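Local atomic coordinates of CRISPR system Cmr subunit Cmr1-1 (Pyrococcus furiosus, PDB entry 4W8Z), a protein that binds RNA as a subunit of the type III-B Cmr ribonucleoprotein complex, an RNA-guided CRISPR antiviral effector that it caps together with Cmr6. Residues Glu10-Glu15 / Met166-Ala171; Ile80-Leu85 / Phe127-Glu132; Gly156-Arg161 / Ile316-Val321; Arg280-Trp285 / Lys301-Thr306. All coordinates share one frame; numbering follows the deposited sequence.

Interactions 1 and 2 belong to one four-stranded antiparallel sheet: strands 8-16 and 126-133 are neighbours in it, and the two contacts meet where Glu-13 pairs with Arg-128. Both set an apolar face against helices and a more polar face away from them, but interaction 1 carries charged pairs where interaction 2 has mainly apolar and backbone bonding. Interaction 4, the open end of a hairpin in the C-terminal sheet, has its centre about 29 Å from that of interaction 1 and relies on aromatic packing. Interaction 3, loop against loop, is held by arginines, joins the two family regions and touches interaction 4 through Arg-160 and Val-321. Interactions 1 and 2 lie farther from the chain centre and include exposed residues; interactions 3 and 4 have none among their touching residues.

Interaction 1. Residues Glu10-Glu15 / Met166-Ala171; sequences EEFEIE and MKIVRA
The carboxylate of Glu-13 is held by arginines: OE2 forms a salt bridge with Arg-170 NH1 at 3.2 Å, while OE1 is taken by Arg-128 of the next strand. The side chains of Glu-13 and Arg-170 run side by side in the same direction, yet their carboxylate and guanidinium planes stand 87° apart, with OE1 in the guanidinium plane at its edge. Beneath them the antiparallel backbones are joined by Glu-13 N to Arg-170 O (2.8 Å) and Val-169 N to Glu-13 O (3.0 Å). Farther on, Glu-15 and Lys-167 bond in both directions. Val-169 is the extra residue of a beta bulge, and its CG1 packs on Glu-15 CB at 3.8 Å. Glu-15 OE1 has its ionic partner in Arg-126, and Lys-167 NZ has its own in Glu-290. On the other face, Phe-12 CD1 meets Ala-171 CB at 3.5 Å and Ile-168 CD1 at 4.0 Å; Ile-14 CD1, on that face, reaches Met-166 SD at 3.9 Å. Phe-12 and Ile-168 also reach helix 136-152. The pairing thus separates an apolar face turned to that helix from one where glutamates lie opposite basic residues, which would favour ionised glutamates.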
# COMPACT_ATOMS: atom_id res chain seq x y z
N GLU A 10 -16.04 -4.08 -16.27
CA GLU A 10 -16.04 -3.16 -15.14
C GLU A 10 -15.17 -1.95 -15.45
O GLU A 10 -14.03 -2.10 -15.89
CB GLU A 10 -15.53 -3.85 -13.87
CG GLU A 10 -16.27 -5.13 -13.51
CD GLU A 10 -17.53 -4.86 -12.71
OE1 GLU A 10 -17.42 -4.26 -11.62
OE2 GLU A 10 -18.62 -5.25 -13.18
N GLU A 11 -15.70 -0.75 -15.23
CA GLU A 11 -14.97 0.46 -15.59
C GLU A 11 -14.79 1.39 -14.39
O GLU A 11 -15.71 1.58 -13.59
CB GLU A 11 -15.69 1.19 -16.72
CG GLU A 11 -16.18 0.28 -17.84
CD GLU A 11 -16.70 1.06 -19.04
OE1 GLU A 11 -15.91 1.82 -19.64
OE2 GLU A 11 -17.89 0.90 -19.37
N PHE A 12 -13.60 1.97 -14.27
CA PHE A 12 -13.28 2.86 -13.16
C PHE A 12 -12.48 4.08 -13.59
O PHE A 12 -11.65 4.01 -14.49
CB PHE A 12 -12.47 2.11 -12.09
CG PHE A 12 -13.19 0.94 -11.49
CD1 PHE A 12 -13.94 1.09 -10.33
CD2 PHE A 12 -13.11 -0.31 -12.07
CE1 PHE A 12 -14.60 0.02 -9.78
CE2 PHE A 12 -13.76 -1.39 -11.51
CZ PHE A 12 -14.51 -1.23 -10.37
N GLU A 13 -12.74 5.21 -12.93
CA GLU A 13 -11.83 6.34 -12.98
C GLU A 13 -11.26 6.56 -11.59
O GLU A 13 -12.00 6.84 -10.65
CB GLU A 13 -12.52 7.61 -13.48
CG GLU A 13 -12.32 7.89 -14.95
CD GLU A 13 -12.56 9.35 -15.30
OE1 GLU A 13 -13.20 9.62 -16.34
OE2 GLU A 13 -12.09 10.22 -14.54
N ILE A 14 -9.95 6.42 -11.44
CA ILE A 14 -9.31 6.70 -10.16
C ILE A 14 -8.52 8.00 -10.24
O ILE A 14 -8.09 8.41 -11.31
CB ILE A 14 -8.40 5.55 -9.70
CG1 ILE A 14 -7.07 5.56 -10.45
CG2 ILE A 14 -9.11 4.21 -9.85
CD1 ILE A 14 -6.09 4.49 -9.99
N GLU A 15 -8.36 8.65 -9.10
CA GLU A 15 -7.67 9.93 -9.03
C GLU A 15 -6.61 9.89 -7.94
O GLU A 15 -6.82 9.30 -6.87
CB GLU A 15 -8.67 11.06 -8.79
CG GLU A 15 -8.04 12.43 -8.59
CD GLU A 15 -9.07 13.51 -8.32
OE1 GLU A 15 -10.05 13.62 -9.09
OE2 GLU A 15 -8.91 14.25 -7.32
N MET A 166 -4.78 6.60 -3.88
CA MET A 166 -5.81 6.78 -4.89
C MET A 166 -7.22 6.82 -4.31
O MET A 166 -7.47 6.32 -3.21
CB MET A 166 -5.72 5.66 -5.93
CG MET A 166 -4.36 5.58 -6.60
SD MET A 166 -4.12 6.94 -7.76
CE MET A 166 -2.33 6.95 -7.88
N LYS A 167 -8.14 7.41 -5.06
CA LYS A 167 -9.56 7.32 -4.75
C LYS A 167 -10.34 7.09 -6.04
O LYS A 167 -9.85 7.41 -7.13
CB LYS A 167 -10.06 8.58 -4.03
CG LYS A 167 -10.32 9.77 -4.94
CD LYS A 167 -10.56 11.01 -4.12
CE LYS A 167 -11.57 11.93 -4.76
NZ LYS A 167 -12.03 12.98 -3.81
N ILE A 168 -11.53 6.52 -5.93
CA ILE A 168 -12.40 6.32 -7.08
C ILE A 168 -13.34 7.51 -7.24
O ILE A 168 -14.14 7.78 -6.35
CB ILE A 168 -13.22 5.03 -6.96
CG1 ILE A 168 -12.30 3.81 -6.93
CG2 ILE A 168 -14.22 4.92 -8.09
CD1 ILE A 168 -13.02 2.51 -6.67
N VAL A 169 -13.23 8.23 -8.35
CA VAL A 169 -14.09 9.39 -8.56
C VAL A 169 -15.42 8.98 -9.21
O VAL A 169 -16.47 9.47 -8.83
CB VAL A 169 -13.41 10.48 -9.42
CG1 VAL A 169 -12.47 11.31 -8.56
CG2 VAL A 169 -12.67 9.87 -10.59
N ARG A 170 -15.36 8.08 -10.19
CA ARG A 170 -16.58 7.54 -10.77
C ARG A 170 -16.34 6.17 -11.37
O ARG A 170 -15.22 5.84 -11.76
CB ARG A 170 -17.16 8.48 -11.82
CG ARG A 170 -16.38 8.52 -13.12
CD ARG A 170 -17.04 9.49 -14.10
NE ARG A 170 -17.11 10.83 -13.54
CZ ARG A 170 -16.16 11.75 -13.70
NH1 ARG A 170 -15.08 11.46 -14.41
NH2 ARG A 170 -16.29 12.94 -13.15
N ALA A 171 -17.40 5.38 -11.43
CA ALA A 171 -17.30 4.00 -11.89
C ALA A 171 -18.63 3.47 -12.39
O ALA A 171 -19.69 4.06 -12.13
CB ALA A 171 -16.77 3.12 -10.78

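Interaction 2. Residues Ile80-Leu85 / Phe127-Glu132; sequences ISVTPL and FRVVLE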
# COMPACT_ATOMS: atom_id res chain seq x y z
N ILE A 80 -6.86 -6.22 -18.41
CA ILE A 80 -6.81 -4.97 -17.67
C ILE A 80 -6.23 -3.84 -18.51
O ILE A 80 -5.09 -3.93 -18.96
CB ILE A 80 -5.98 -5.10 -16.38
CG1 ILE A 80 -6.50 -6.26 -15.53
CG2 ILE A 80 -5.98 -3.79 -15.60
CD1 ILE A 80 -5.59 -6.64 -14.38
N SER A 81 -7.01 -2.79 -18.72
CA SER A 81 -6.55 -1.66 -19.52
C SER A 81 -6.46 -0.39 -18.69
O SER A 81 -7.44 0.03 -18.07
CB SER A 81 -7.49 -1.45 -20.71
OG SER A 81 -7.63 -2.64 -21.45
N VAL A 82 -5.28 0.21 -18.66
CA VAL A 82 -5.05 1.42 -17.88
C VAL A 82 -4.56 2.56 -18.77
O VAL A 82 -3.47 2.48 -19.34
CB VAL A 82 -4.02 1.19 -16.76
CG1 VAL A 82 -3.99 2.38 -15.82
CG2 VAL A 82 -4.32 -0.08 -15.98
N THR A 83 -5.36 3.61 -18.90
CA THR A 83 -4.93 4.79 -19.64
C THR A 83 -5.00 6.02 -18.76
O THR A 83 -6.05 6.32 -18.18
CB THR A 83 -5.79 5.01 -20.91
OG1 THR A 83 -7.18 5.03 -20.56
CG2 THR A 83 -5.54 3.90 -21.93
N PRO A 84 -3.87 6.74 -18.63
CA PRO A 84 -3.86 8.01 -17.91
C PRO A 84 -4.64 9.08 -18.67
O PRO A 84 -4.60 9.12 -19.90
CB PRO A 84 -2.37 8.36 -17.84
CG PRO A 84 -1.76 7.63 -18.99
CD PRO A 84 -2.54 6.36 -19.13
N LEU A 85 -5.36 9.93 -17.94
CA LEU A 85 -6.17 10.97 -18.55
C LEU A 85 -5.55 12.33 -18.32
O LEU A 85 -5.99 13.34 -18.88
CB LEU A 85 -7.59 10.92 -17.98
CG LEU A 85 -8.24 9.54 -18.06
CD1 LEU A 85 -9.65 9.53 -17.46
CD2 LEU A 85 -8.26 9.04 -19.50
N PHE A 127 -6.87 8.47 -13.90
CA PHE A 127 -6.54 7.28 -14.68
C PHE A 127 -7.81 6.48 -14.93
O PHE A 127 -8.65 6.33 -14.04
CB PHE A 127 -5.50 6.41 -13.95
CG PHE A 127 -4.23 7.14 -13.62
CD1 PHE A 127 -4.15 7.95 -12.50
CD2 PHE A 127 -3.11 7.01 -14.43
CE1 PHE A 127 -2.98 8.63 -12.19
CE2 PHE A 127 -1.93 7.68 -14.12
CZ PHE A 127 -1.87 8.49 -13.00
N ARG A 128 -7.96 5.96 -16.14
CA ARG A 128 -9.06 5.06 -16.45
C ARG A 128 -8.61 3.62 -16.32
O ARG A 128 -7.59 3.23 -16.88
CB ARG A 128 -9.60 5.31 -17.85
CG ARG A 128 -10.56 4.24 -18.32
CD ARG A 128 -11.71 4.85 -19.10
NE ARG A 128 -12.17 6.09 -18.48
CZ ARG A 128 -13.27 6.74 -18.83
NH1 ARG A 128 -14.05 6.26 -19.80
NH2 ARG A 128 -13.60 7.86 -18.21
N VAL A 129 -9.36 2.83 -15.56
CA VAL A 129 -9.07 1.41 -15.43
C VAL A 129 -10.27 0.59 -15.88
O VAL A 129 -11.37 0.75 -15.37
CB VAL A 129 -8.71 1.03 -13.98
CG1 VAL A 129 -8.47 -0.46 -13.87
CG2 VAL A 129 -7.49 1.81 -13.51
N VAL A 130 -10.05 -0.29 -16.86
CA VAL A 130 -11.12 -1.10 -17.41
C VAL A 130 -10.77 -2.58 -17.30
O VAL A 130 -9.67 -2.99 -17.67
CB VAL A 130 -11.40 -0.75 -18.89
CG1 VAL A 130 -12.45 -1.69 -19.48
CG2 VAL A 130 -11.84 0.70 -19.03
N LEU A 131 -11.71 -3.37 -16.79
CA LEU A 131 -11.50 -4.80 -16.59
C LEU A 131 -12.49 -5.60 -17.42
O LEU A 131 -13.69 -5.34 -17.38
CB LEU A 131 -11.64 -5.17 -15.12
CG LEU A 131 -10.92 -4.26 -14.11
CD1 LEU A 131 -11.26 -4.67 -12.68
CD2 LEU A 131 -9.42 -4.30 -14.34
N GLU A 132 -11.99 -6.59 -18.16
CA GLU A 132 -12.83 -7.43 -19.01
C GLU A 132 -12.51 -8.91 -18.84
O GLU A 132 -11.35 -9.30 -18.81
CB GLU A 132 -12.66 -7.04 -20.49
CG GLU A 132 -13.08 -5.62 -20.83
CD GLU A 132 -12.86 -5.30 -22.29
OE1 GLU A 132 -13.84 -5.36 -23.07
OE2 GLU A 132 -11.71 -4.97 -22.67
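Arg-128 lies beside Thr-83 of the edge strand, and their side chains point the same way. Its CB touches Thr-83 OG1 at 3.6 Å, and CG, anti to the backbone N (chi1 169°), remains 4.1 Å from that hydroxyl. Bends at chi2 and chi3 then turn the chain, Leu-85 CD1 comes obliquely to the guanidinium, and the tip ends at NH2 on Glu-13 of strand 8-16. One residue thereby spans three neighbouring strands. The backbone of Arg-128 bonds Thr-83 in both directions, N to Thr-83 O at 2.8 Å and O from Thr-83 N at 3.0 Å; Ser-81 and Val-130 repeat the hydrogen-bonded pair two residues along. Between these pairs, Val-82 CA directs its hydrogen at Arg-128 O. The opposite face is apolar. Leu-131 CD2 rests equally on CG1 and CG2 of Ile-80, 3.7 Å from each. Val-82 CG1 and Val-129 CG2 are farther apart, at 4.2 Å. At the end of the ladder Pro-84 CB lies 3.7 Å from Phe-127 CD2, and Tyr-121 meets the same phenylalanine ring edge-to-face. Helices 38-54 and 136-152 pack on this face through Ile-80, Val-82, Val-129 and Leu-131. Two helices on one side of an antiparallel sheet with strand order 2-3-1-4 is the arrangement of the ferredoxin-like fold, the RNA-recognition-motif topology on which RAMP proteins are built.

Interaction 3. Residues Gly156-Arg161 / Ile316-Val321; sequences GFRSRR and IVDWNV
Arg-161 drives its guanidinium into the loop 316-321, and this is the close part of the contact. The chain is extended from CG to NE, with CD anti at chi2 -165°, and delivers NH2 to Val-317 O at 3.0 Å; the bond bends to 148° at the hydrogen. NH1 adds a weak bond to the same carbonyl. Trp-319 O lies 2.9 Å from NH2, at the guanidinium edge, while Val-321 CG2 sits over one face, 4.1 Å from NE. Two main-chain carbonyls thus lie near the edge of the cationic tip, with a methyl over one face, and Tyr-248 OH of helix 237-264 makes a weak hydrogen bond with NH1. Next to it Arg-158 crosses Asp-318 at about a right angle, its NH2 forming a salt bridge with OD1 at 3.2 Å. Glu-32, the stronger partner, also forms a salt bridge with that NH2, so two carboxylates probably share its charge. Phe-157 CZ stands 3.9 Å above the centre of the Arg-158 guanidinium. The contact is looser at the partly exposed pair Arg-160 and Asn-320: NH1 is 3.4 Å from OD1, and the amide and guanidinium planes are turned 79° apart. Lying between helix 136-152 and the last strand of the RAMP sheet, segment 156-161 probably corresponds to the glycine-rich loop of RAMP proteins, here bound to the C-terminal region of Cmr1.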
# COMPACT_ATOMS: atom_id res chain seq x y z
N GLY A 156 3.34 3.18 -7.43
CA GLY A 156 4.49 3.99 -7.77
C GLY A 156 5.65 3.97 -6.78
O GLY A 156 5.62 3.26 -5.77
N PHE A 157 6.67 4.77 -7.09
CA PHE A 157 7.83 4.89 -6.23
C PHE A 157 7.44 5.51 -4.88
O PHE A 157 6.74 6.53 -4.84
CB PHE A 157 8.91 5.73 -6.92
CG PHE A 157 10.22 5.78 -6.17
CD1 PHE A 157 10.77 4.63 -5.65
CD2 PHE A 157 10.90 6.98 -6.02
CE1 PHE A 157 11.98 4.67 -4.96
CE2 PHE A 157 12.11 7.03 -5.34
CZ PHE A 157 12.65 5.87 -4.81
N ARG A 158 7.89 4.87 -3.80
CA ARG A 158 7.65 5.33 -2.42
C ARG A 158 6.19 5.28 -1.99
O ARG A 158 5.78 5.98 -1.07
CB ARG A 158 8.20 6.76 -2.24
CG ARG A 158 9.70 6.82 -2.10
CD ARG A 158 10.14 6.19 -0.78
NE ARG A 158 11.58 6.01 -0.73
CZ ARG A 158 12.21 4.88 -1.05
NH1 ARG A 158 11.51 3.82 -1.43
NH2 ARG A 158 13.53 4.81 -0.99
N SER A 159 5.40 4.41 -2.63
CA SER A 159 3.98 4.31 -2.34
C SER A 159 3.68 3.69 -0.96
O SER A 159 2.57 3.82 -0.45
CB SER A 159 3.27 3.50 -3.43
OG SER A 159 4.17 2.58 -4.03
N ARG A 160 4.67 3.04 -0.35
CA ARG A 160 4.54 2.58 1.03
C ARG A 160 4.77 3.72 2.01
O ARG A 160 4.56 3.57 3.22
CB ARG A 160 5.51 1.43 1.32
CG ARG A 160 5.15 0.13 0.62
CD ARG A 160 6.24 -0.91 0.82
NE ARG A 160 7.51 -0.45 0.28
CZ ARG A 160 8.67 -1.05 0.48
NH1 ARG A 160 8.75 -2.15 1.22
NH2 ARG A 160 9.77 -0.55 -0.07
N ARG A 161 5.20 4.86 1.48
CA ARG A 161 5.47 6.02 2.31
C ARG A 161 4.67 7.25 1.88
O ARG A 161 5.18 8.37 1.92
CB ARG A 161 6.96 6.37 2.29
CG ARG A 161 7.88 5.35 2.91
CD ARG A 161 9.23 5.99 3.14
NE ARG A 161 10.27 5.04 3.50
CZ ARG A 161 11.50 5.39 3.88
NH1 ARG A 161 11.82 6.67 3.96
NH2 ARG A 161 12.39 4.46 4.20
N ILE A 316 20.48 3.91 5.67
CA ILE A 316 19.45 3.70 6.69
C ILE A 316 18.18 4.50 6.38
O ILE A 316 17.09 4.17 6.87
CB ILE A 316 19.98 4.07 8.09
CG1 ILE A 316 18.99 3.62 9.18
CG2 ILE A 316 20.28 5.56 8.18
CD1 ILE A 316 19.65 3.26 10.50
N VAL A 317 18.31 5.53 5.56
CA VAL A 317 17.16 6.32 5.14
C VAL A 317 16.25 5.50 4.22
O VAL A 317 15.07 5.80 4.07
CB VAL A 317 17.59 7.63 4.44
CG1 VAL A 317 18.12 7.35 3.04
CG2 VAL A 317 16.43 8.62 4.39
N ASP A 318 16.81 4.46 3.61
CA ASP A 318 16.06 3.62 2.68
C ASP A 318 15.51 2.37 3.36
O ASP A 318 14.76 1.60 2.74
CB ASP A 318 16.94 3.22 1.49
CG ASP A 318 17.23 4.38 0.55
OD1 ASP A 318 16.37 5.27 0.41
OD2 ASP A 318 18.33 4.39 -0.05
N TRP A 319 15.87 2.16 4.62
CA TRP A 319 15.38 1.01 5.37
C TRP A 319 13.86 1.07 5.49
O TRP A 319 13.29 2.14 5.70
CB TRP A 319 16.03 0.95 6.75
CG TRP A 319 17.48 0.52 6.71
CD1 TRP A 319 18.29 0.45 5.61
CD2 TRP A 319 18.28 0.09 7.83
NE1 TRP A 319 19.54 0.02 5.98
CE2 TRP A 319 19.56 -0.21 7.33
CE3 TRP A 319 18.03 -0.05 9.20
CZ2 TRP A 319 20.59 -0.66 8.15
CZ3 TRP A 319 19.06 -0.51 10.01
CH2 TRP A 319 20.32 -0.80 9.49
N ASN A 320 13.20 -0.08 5.35
CA ASN A 320 11.75 -0.17 5.53
C ASN A 320 11.28 0.39 6.86
O ASN A 320 11.96 0.28 7.88
CB ASN A 320 11.29 -1.62 5.42
CG ASN A 320 11.38 -2.17 4.02
OD1 ASN A 320 11.46 -1.41 3.05
ND2 ASN A 320 11.36 -3.49 3.89
N VAL A 321 10.09 1.00 6.84
CA VAL A 321 9.45 1.45 8.07
C VAL A 321 8.68 0.28 8.70
O VAL A 321 7.86 -0.35 8.04
CB VAL A 321 8.50 2.63 7.81
CG1 VAL A 321 7.76 3.01 9.08
CG2 VAL A 321 9.28 3.82 7.27

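Interaction 4. Residues Arg280-Trp285 / Lys301-Thr306; sequences RASPLW and KFFQST
The open end of the antiparallel beta hairpin 284-291/294-302, in the C-terminal Cmr1 sheet, brings Pro-283, Leu-284 and Trp-285 against Lys-301 and Phe-302. Pro-283 O accepts the N-H of Phe-302 at 3.2 Å, and Lys-301 CA adds a C-H contact to the same oxygen at 3.4 Å. Leu-284 and Lys-301 form the adjoining non-hydrogen-bonded pair. Their side chains run together, Leu-284 CD1 lying 3.8 Å from Lys-301 CG. The lysine then bends at chi3, and its NZ is shared by Asp-326 and Glu-229, so the aliphatic part packs on leucine while the charge is met by two carboxylates outside the hairpin. Around the pair, strand 226-231 continues the sheet beside Lys-301 through Asp-227, while Leu-284 bonds the backbone of Val-321 in a loop. The main side-chain contact is a T-shaped stack of Trp-285 and Phe-302. The centres of the phenylalanine ring and the six-membered indole ring are 4.7 Å apart, with the planes at 64°, and the phenylalanine presents its edge to the indole face. CG of Trp-285, anti to its carbonyl carbon (chi1 -56°), lies beside the backbone N, and the indole carried there lays a face on Phe-302. The indole also meets Trp-44 and the side chain of Arg-160, which ties this end of the hairpin to the N-terminal region. Beyond the strands, Ser-282 OG lies near the plane of the Phe-303 ring, at its CD1 edge. At the centre of the stack, Phe-302 CE2 sits 3.5 Å above the indole plane of Trp-285, over the middle of the ring system.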
# COMPACT_ATOMS: atom_id res chain seq x y z
N ARG A 280 10.73 -9.42 16.25
CA ARG A 280 10.40 -9.57 14.84
C ARG A 280 9.26 -8.63 14.46
O ARG A 280 8.10 -9.06 14.36
CB ARG A 280 10.02 -11.02 14.53
N ALA A 281 9.59 -7.36 14.26
CA ALA A 281 8.60 -6.36 13.88
C ALA A 281 8.23 -6.49 12.40
O ALA A 281 8.98 -7.06 11.60
CB ALA A 281 9.11 -4.96 14.19
N SER A 282 7.07 -5.95 12.04
CA SER A 282 6.45 -6.24 10.76
C SER A 282 6.41 -5.02 9.85
O SER A 282 6.51 -3.89 10.33
CB SER A 282 5.04 -6.77 11.01
OG SER A 282 5.05 -7.74 12.04
N PRO A 283 6.29 -5.25 8.53
CA PRO A 283 6.18 -4.13 7.59
C PRO A 283 5.04 -3.17 7.92
O PRO A 283 3.96 -3.59 8.34
CB PRO A 283 5.91 -4.82 6.25
CG PRO A 283 6.50 -6.18 6.41
CD PRO A 283 6.29 -6.55 7.84
N LEU A 284 5.29 -1.87 7.74
CA LEU A 284 4.25 -0.86 7.91
C LEU A 284 4.20 0.04 6.68
O LEU A 284 5.22 0.58 6.25
CB LEU A 284 4.51 -0.04 9.18
CG LEU A 284 3.45 0.97 9.64
CD1 LEU A 284 3.54 1.17 11.14
CD2 LEU A 284 3.60 2.30 8.92
N TRP A 285 3.01 0.19 6.11
CA TRP A 285 2.82 1.11 4.99
C TRP A 285 1.96 2.26 5.47
O TRP A 285 1.14 2.09 6.36
CB TRP A 285 2.14 0.43 3.81
CG TRP A 285 2.82 -0.79 3.27
CD1 TRP A 285 4.00 -1.34 3.71
CD2 TRP A 285 2.37 -1.62 2.20
NE1 TRP A 285 4.30 -2.45 2.97
CE2 TRP A 285 3.31 -2.65 2.04
CE3 TRP A 285 1.24 -1.59 1.37
CZ2 TRP A 285 3.16 -3.64 1.07
CZ3 TRP A 285 1.10 -2.58 0.41
CH2 TRP A 285 2.06 -3.59 0.27
N LYS A 301 -0.40 -2.61 8.80
CA LYS A 301 0.69 -3.44 9.31
C LYS A 301 0.48 -4.92 8.97
O LYS A 301 -0.56 -5.49 9.30
CB LYS A 301 0.82 -3.27 10.83
CG LYS A 301 1.47 -1.96 11.24
CD LYS A 301 1.32 -1.68 12.73
CE LYS A 301 -0.08 -1.20 13.05
NZ LYS A 301 -0.19 -0.69 14.45
N PHE A 302 1.45 -5.54 8.30
CA PHE A 302 1.32 -6.92 7.84
C PHE A 302 2.04 -7.94 8.71
O PHE A 302 3.27 -7.90 8.82
CB PHE A 302 1.84 -7.06 6.40
CG PHE A 302 1.07 -6.27 5.40
CD1 PHE A 302 -0.15 -6.73 4.93
CD2 PHE A 302 1.57 -5.07 4.90
CE1 PHE A 302 -0.86 -6.01 3.99
CE2 PHE A 302 0.86 -4.35 3.97
CZ PHE A 302 -0.36 -4.81 3.51
N PHE A 303 1.31 -8.88 9.30
CA PHE A 303 1.92 -9.89 10.15
C PHE A 303 1.96 -11.25 9.46
O PHE A 303 0.92 -11.78 9.08
CB PHE A 303 1.17 -10.00 11.49
CG PHE A 303 1.01 -8.69 12.21
CD1 PHE A 303 2.11 -8.04 12.76
CD2 PHE A 303 -0.24 -8.10 12.35
CE1 PHE A 303 1.97 -6.84 13.42
CE2 PHE A 303 -0.39 -6.90 13.02
CZ PHE A 303 0.72 -6.27 13.55
N GLN A 304 3.16 -11.80 9.29
CA GLN A 304 3.31 -13.14 8.71
C GLN A 304 4.46 -13.92 9.34
O GLN A 304 5.09 -13.45 10.29
CB GLN A 304 3.51 -13.05 7.19
CG GLN A 304 4.90 -12.63 6.75
CD GLN A 304 4.93 -11.21 6.23
OE1 GLN A 304 4.82 -10.25 7.00
NE2 GLN A 304 5.09 -11.06 4.92
N SER A 305 4.75 -15.10 8.80
CA SER A 305 5.76 -16.00 9.37
C SER A 305 7.19 -15.67 8.94
O SER A 305 8.12 -15.78 9.73
CB SER A 305 5.45 -17.45 8.99
OG SER A 305 4.20 -17.85 9.52
N THR A 306 7.36 -15.28 7.67
CA THR A 306 8.67 -14.93 7.14
C THR A 306 9.29 -13.77 7.91
O THR A 306 8.64 -12.75 8.15
CB THR A 306 8.59 -14.56 5.64
OG1 THR A 306 8.35 -15.74 4.87
CG2 THR A 306 9.90 -13.92 5.17